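Periplasmic binding protein component of an ABC type zinc uptake transporter (Synechocystis sp., PDB 1PQ4) probably captures zinc in the periplasm, as the solute-binding component of an ABC-type zinc uptake transporter. Local coordinates at residues Asn237-Thr249 against Ile255-Leu269. Numbering follows the deposited sequence.
Sequences NLTMVFGETQFST and IAAEIGAGVELLDPL
The ring of F242 lies alongside the E264 side chain, ring and carboxylate planes 21° apart, and meets L266 obliquely: its CD2 is 3.5 Å from E264 CB and 3.7 Å from L266 CG, while M240 CG lies above one ring face, offset toward the rim. V195 and helix 273-288 (K283, I284) also touch the F242 side chain; a large apolar group fits this buried place. The F247 ring has E244 CB in plane at its edge and stacks with H197. M240 bends to lay SD 3.8 Å from E264 CG. On the other side of the sheet V241 turns CG2 into a pocket of small and branched residues, 3.9 Å from I255 CG2 and touching A256 and A261. At G243 a CB would clash with T249 CG2, so glycine suits. Five backbone hydrogen bonds join the segments in parallel, among them V241 N to G262 O at 2.8 Å. D267, short and acidic with CG anti to its N (chi1 -173°), accepts at OD1 from L269 N, 46° above the carboxylate plane, in an Asx turn. With alanine replacing D267, L269 N would probably lose this acceptor and the turn be less firmly held. The carboxylate of E244 accepts from H197 N and W200 NE1, close to this zinc ligand. Strand 240-244, helix 250-259 and strand 262-266 thus form a beta-alpha-beta unit whose C-terminal strand ends point toward the metal site of this solute-binding protein.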
loop_
_atom_site.group_PDB
_atom_site.type_symbol
_atom_site.label_atom_id
_atom_site.label_comp_id
_atom_site.label_asym_id
_atom_site.label_seq_id
_atom_site.Cartn_x
_atom_site.Cartn_y
_atom_site.Cartn_z
ATOM N N ASN A 237 -12.708 21.930 -10.786
ATOM C CA ASN A 237 -13.745 21.126 -11.427
ATOM C C ASN A 237 -13.674 19.625 -11.142
ATOM O O ASN A 237 -13.980 18.819 -12.028
ATOM C CB ASN A 237 -13.708 21.318 -12.950
ATOM C CG ASN A 237 -14.028 22.727 -13.366
ATOM O OD1 ASN A 237 -15.178 23.156 -13.305
ATOM N ND2 ASN A 237 -13.003 23.468 -13.784
ATOM N N LEU A 238 -13.316 19.225 -9.922
ATOM C CA LEU A 238 -13.243 17.782 -9.643
ATOM C C LEU A 238 -14.630 17.101 -9.686
ATOM O O LEU A 238 -15.618 17.618 -9.187
ATOM C CB LEU A 238 -12.515 17.541 -8.320
ATOM C CG LEU A 238 -11.093 18.125 -8.380
ATOM C CD1 LEU A 238 -10.418 17.945 -7.045
ATOM C CD2 LEU A 238 -10.271 17.447 -9.494
ATOM N N THR A 239 -14.671 15.937 -10.305
ATOM C CA THR A 239 -15.890 15.173 -10.538
ATOM C C THR A 239 -16.235 14.074 -9.542
ATOM O O THR A 239 -17.368 13.577 -9.493
ATOM C CB THR A 239 -15.765 14.524 -11.951
ATOM O OG1 THR A 239 -16.371 15.394 -12.919
ATOM C CG2 THR A 239 -16.377 13.099 -12.022
ATOM N N MET A 240 -15.249 13.681 -8.754
ATOM C CA MET A 240 -15.455 12.581 -7.859
ATOM C C MET A 240 -14.614 12.775 -6.636
ATOM O O MET A 240 -13.574 13.435 -6.695
ATOM C CB MET A 240 -15.040 11.310 -8.572
ATOM C CG MET A 240 -15.527 10.043 -7.962
ATOM S SD MET A 240 -17.119 9.698 -8.665
ATOM C CE MET A 240 -16.692 9.751 -10.434
ATOM N N VAL A 241 -15.063 12.235 -5.517
ATOM C CA VAL A 241 -14.270 12.356 -4.304
ATOM C C VAL A 241 -14.068 10.922 -3.859
ATOM O O VAL A 241 -15.022 10.134 -3.842
ATOM C CB VAL A 241 -14.984 13.156 -3.197
ATOM C CG1 VAL A 241 -14.104 13.214 -1.963
ATOM C CG2 VAL A 241 -15.289 14.565 -3.708
ATOM N N PHE A 242 -12.821 10.564 -3.550
ATOM C CA PHE A 242 -12.561 9.202 -3.153
ATOM C C PHE A 242 -12.409 9.092 -1.658
ATOM O O PHE A 242 -11.939 10.006 -1.004
ATOM C CB PHE A 242 -11.299 8.708 -3.826
ATOM C CG PHE A 242 -11.413 8.646 -5.294
ATOM C CD1 PHE A 242 -10.846 9.637 -6.090
ATOM C CD2 PHE A 242 -12.106 7.606 -5.892
ATOM C CE1 PHE A 242 -10.967 9.595 -7.479
ATOM C CE2 PHE A 242 -12.226 7.554 -7.308
ATOM C CZ PHE A 242 -11.655 8.550 -8.084
ATOM N N GLY A 243 -12.849 7.964 -1.134
ATOM C CA GLY A 243 -12.707 7.702 0.292
ATOM C C GLY A 243 -12.039 6.341 0.320
ATOM O O GLY A 243 -11.799 5.727 -0.718
ATOM N N GLU A 244 -11.731 5.859 1.497
ATOM C CA GLU A 244 -11.069 4.567 1.620
ATOM C C GLU A 244 -11.890 3.734 2.581
ATOM O O GLU A 244 -12.480 4.277 3.532
ATOM C CB GLU A 244 -9.638 4.779 2.152
ATOM C CG GLU A 244 -8.666 5.030 1.068
ATOM C CD GLU A 244 -8.096 6.431 1.060
ATOM O OE1 GLU A 244 -8.834 7.382 1.450
ATOM O OE2 GLU A 244 -6.906 6.555 0.637
ATOM N N THR A 245 -11.935 2.425 2.343
ATOM C CA THR A 245 -12.729 1.525 3.194
ATOM C C THR A 245 -12.334 1.516 4.640
ATOM O O THR A 245 -13.171 1.300 5.495
ATOM C CB THR A 245 -12.627 0.034 2.784
ATOM O OG1 THR A 245 -11.856 -0.110 1.571
ATOM C CG2 THR A 245 -14.013 -0.535 2.611
ATOM N N GLN A 246 -11.047 1.731 4.911
ATOM C CA GLN A 246 -10.559 1.673 6.292
ATOM C C GLN A 246 -10.815 2.930 7.098
ATOM O O GLN A 246 -10.515 2.964 8.274
ATOM C CB GLN A 246 -9.046 1.355 6.310
ATOM C CG GLN A 246 -8.696 0.006 5.671
ATOM C CD GLN A 246 -8.649 0.060 4.133
ATOM O OE1 GLN A 246 -8.577 -0.986 3.446
ATOM N NE2 GLN A 246 -8.686 1.279 3.587
ATOM N N PHE A 247 -11.337 3.974 6.469
ATOM C CA PHE A 247 -11.582 5.212 7.198
ATOM C C PHE A 247 -13.009 5.652 6.925
ATOM O O PHE A 247 -13.617 5.252 5.942
ATOM C CB PHE A 247 -10.612 6.307 6.735
ATOM C CG PHE A 247 -9.158 5.902 6.801
ATOM C CD1 PHE A 247 -8.544 5.256 5.736
ATOM C CD2 PHE A 247 -8.416 6.136 7.950
ATOM C CE1 PHE A 247 -7.213 4.849 5.817
ATOM C CE2 PHE A 247 -7.074 5.729 8.038
ATOM C CZ PHE A 247 -6.486 5.090 6.976
ATOM N N SER A 248 -13.546 6.473 7.807
ATOM C CA SER A 248 -14.897 6.966 7.631
ATOM C C SER A 248 -14.928 7.759 6.320
ATOM O O SER A 248 -13.953 8.456 5.989
ATOM C CB SER A 248 -15.247 7.904 8.778
ATOM O OG SER A 248 -16.364 8.659 8.394
ATOM N N THR A 249 -16.012 7.646 5.568
ATOM C CA THR A 249 -16.115 8.421 4.322
ATOM C C THR A 249 -16.996 9.639 4.547
ATOM O O THR A 249 -17.360 10.316 3.596
ATOM C CB THR A 249 -16.751 7.614 3.205
ATOM O OG1 THR A 249 -18.027 7.128 3.653
ATOM C CG2 THR A 249 -15.864 6.405 2.834
ATOM N N ILE A 255 -18.162 16.600 1.150
ATOM C CA ILE A 255 -17.524 17.377 0.115
ATOM C C ILE A 255 -18.164 17.117 -1.213
ATOM O O ILE A 255 -18.432 18.063 -1.962
ATOM C CB ILE A 255 -15.998 17.078 -0.008
ATOM C CG1 ILE A 255 -15.272 17.674 1.202
ATOM C CG2 ILE A 255 -15.454 17.649 -1.334
ATOM C CD1 ILE A 255 -15.937 17.568 2.559
ATOM N N ALA A 256 -18.415 15.845 -1.510
ATOM C CA ALA A 256 -19.000 15.499 -2.784
ATOM C C ALA A 256 -20.370 16.162 -2.926
ATOM O O ALA A 256 -20.723 16.654 -3.984
ATOM C CB ALA A 256 -19.144 13.957 -2.929
ATOM N N ALA A 257 -21.137 16.172 -1.850
ATOM C CA ALA A 257 -22.481 16.772 -1.915
ATOM C C ALA A 257 -22.404 18.277 -2.134
ATOM O O ALA A 257 -23.280 18.870 -2.766
ATOM C CB ALA A 257 -23.261 16.476 -0.612
ATOM N N GLU A 258 -21.382 18.903 -1.568
ATOM C CA GLU A 258 -21.209 20.352 -1.680
ATOM C C GLU A 258 -20.632 20.854 -2.977
ATOM O O GLU A 258 -20.939 21.973 -3.394
ATOM C CB GLU A 258 -20.333 20.859 -0.548
ATOM C CG GLU A 258 -21.056 21.010 0.759
ATOM C CD GLU A 258 -21.453 22.440 0.998
ATOM O OE1 GLU A 258 -21.770 23.120 -0.003
ATOM O OE2 GLU A 258 -21.443 22.875 2.175
ATOM N N ILE A 259 -19.773 20.063 -3.619
ATOM C CA ILE A 259 -19.175 20.526 -4.874
ATOM C C ILE A 259 -19.713 19.828 -6.096
ATOM O O ILE A 259 -19.120 19.947 -7.152
ATOM C CB ILE A 259 -17.656 20.357 -4.894
ATOM C CG1 ILE A 259 -17.307 18.866 -5.057
ATOM C CG2 ILE A 259 -17.063 20.943 -3.617
ATOM C CD1 ILE A 259 -15.847 18.580 -5.392
ATOM N N GLY A 260 -20.811 19.084 -5.955
ATOM C CA GLY A 260 -21.390 18.436 -7.111
ATOM C C GLY A 260 -20.653 17.249 -7.703
ATOM O O GLY A 260 -20.641 17.103 -8.926
ATOM N N ALA A 261 -20.067 16.390 -6.852
ATOM C CA ALA A 261 -19.341 15.185 -7.309
ATOM C C ALA A 261 -19.952 13.870 -6.797
ATOM O O ALA A 261 -20.864 13.881 -5.982
ATOM C CB ALA A 261 -17.884 15.272 -6.841
ATOM N N GLY A 262 -19.424 12.743 -7.266
ATOM C CA GLY A 262 -19.859 11.429 -6.806
ATOM C C GLY A 262 -18.820 10.908 -5.763
ATOM O O GLY A 262 -17.814 11.587 -5.537
ATOM N N VAL A 263 -19.056 9.748 -5.141
ATOM C CA VAL A 263 -18.154 9.192 -4.110
ATOM C C VAL A 263 -17.742 7.757 -4.423
ATOM O O VAL A 263 -18.591 6.875 -4.555
ATOM C CB VAL A 263 -18.840 9.171 -2.729
ATOM C CG1 VAL A 263 -18.013 8.370 -1.736
ATOM C CG2 VAL A 263 -19.001 10.601 -2.208
ATOM N N GLU A 264 -16.440 7.502 -4.542
ATOM C CA GLU A 264 -15.970 6.132 -4.846
ATOM C C GLU A 264 -14.973 5.711 -3.787
ATOM O O GLU A 264 -14.372 6.577 -3.139
ATOM C CB GLU A 264 -15.242 6.090 -6.192
ATOM C CG GLU A 264 -16.143 6.201 -7.396
ATOM C CD GLU A 264 -16.435 4.861 -8.034
ATOM O OE1 GLU A 264 -16.609 3.858 -7.299
ATOM O OE2 GLU A 264 -16.500 4.821 -9.279
ATOM N N LEU A 265 -14.812 4.402 -3.618
ATOM C CA LEU A 265 -13.879 3.854 -2.651
ATOM C C LEU A 265 -12.604 3.407 -3.322
ATOM O O LEU A 265 -12.629 2.865 -4.429
ATOM C CB LEU A 265 -14.458 2.635 -1.954
ATOM C CG LEU A 265 -15.583 2.872 -0.946
ATOM C CD1 LEU A 265 -15.889 1.584 -0.183
ATOM C CD2 LEU A 265 -15.151 3.964 0.005
ATOM N N LEU A 266 -11.475 3.661 -2.672
ATOM C CA LEU A 266 -10.199 3.148 -3.202
ATOM C C LEU A 266 -9.747 2.289 -2.018
ATOM O O LEU A 266 -10.003 2.643 -0.850
ATOM C CB LEU A 266 -9.194 4.271 -3.477
ATOM C CG LEU A 266 -9.570 5.276 -4.551
ATOM C CD1 LEU A 266 -8.396 6.255 -4.792
ATOM C CD2 LEU A 266 -9.908 4.540 -5.848
ATOM N N ASP A 267 -9.160 1.138 -2.277
ATOM C CA ASP A 267 -8.739 0.283 -1.172
ATOM C C ASP A 267 -7.210 0.134 -1.225
ATOM O O ASP A 267 -6.684 -0.641 -2.030
ATOM C CB ASP A 267 -9.347 -1.102 -1.311
ATOM C CG ASP A 267 -9.072 -1.956 -0.111
ATOM O OD1 ASP A 267 -8.248 -1.535 0.762
ATOM O OD2 ASP A 267 -9.671 -3.055 -0.041
ATOM N N PRO A 268 -6.491 0.886 -0.403
ATOM C CA PRO A 268 -5.019 0.735 -0.445
ATOM C C PRO A 268 -4.526 -0.619 0.099
ATOM O O PRO A 268 -3.371 -0.992 -0.130
ATOM C CB PRO A 268 -4.530 1.921 0.390
ATOM C CG PRO A 268 -5.609 2.038 1.443
ATOM C CD PRO A 268 -6.906 1.902 0.582
ATOM N N LEU A 269 -5.398 -1.376 0.789
ATOM C CA LEU A 269 -4.993 -2.652 1.390
ATOM C C LEU A 269 -5.557 -3.893 0.721
ATOM O O LEU A 269 -5.519 -4.988 1.295
ATOM C CB LEU A 269 -5.362 -2.735 2.900
ATOM C CG LEU A 269 -4.816 -1.616 3.790
ATOM C CD1 LEU A 269 -5.126 -1.942 5.289
ATOM C CD2 LEU A 269 -3.295 -1.507 3.584
#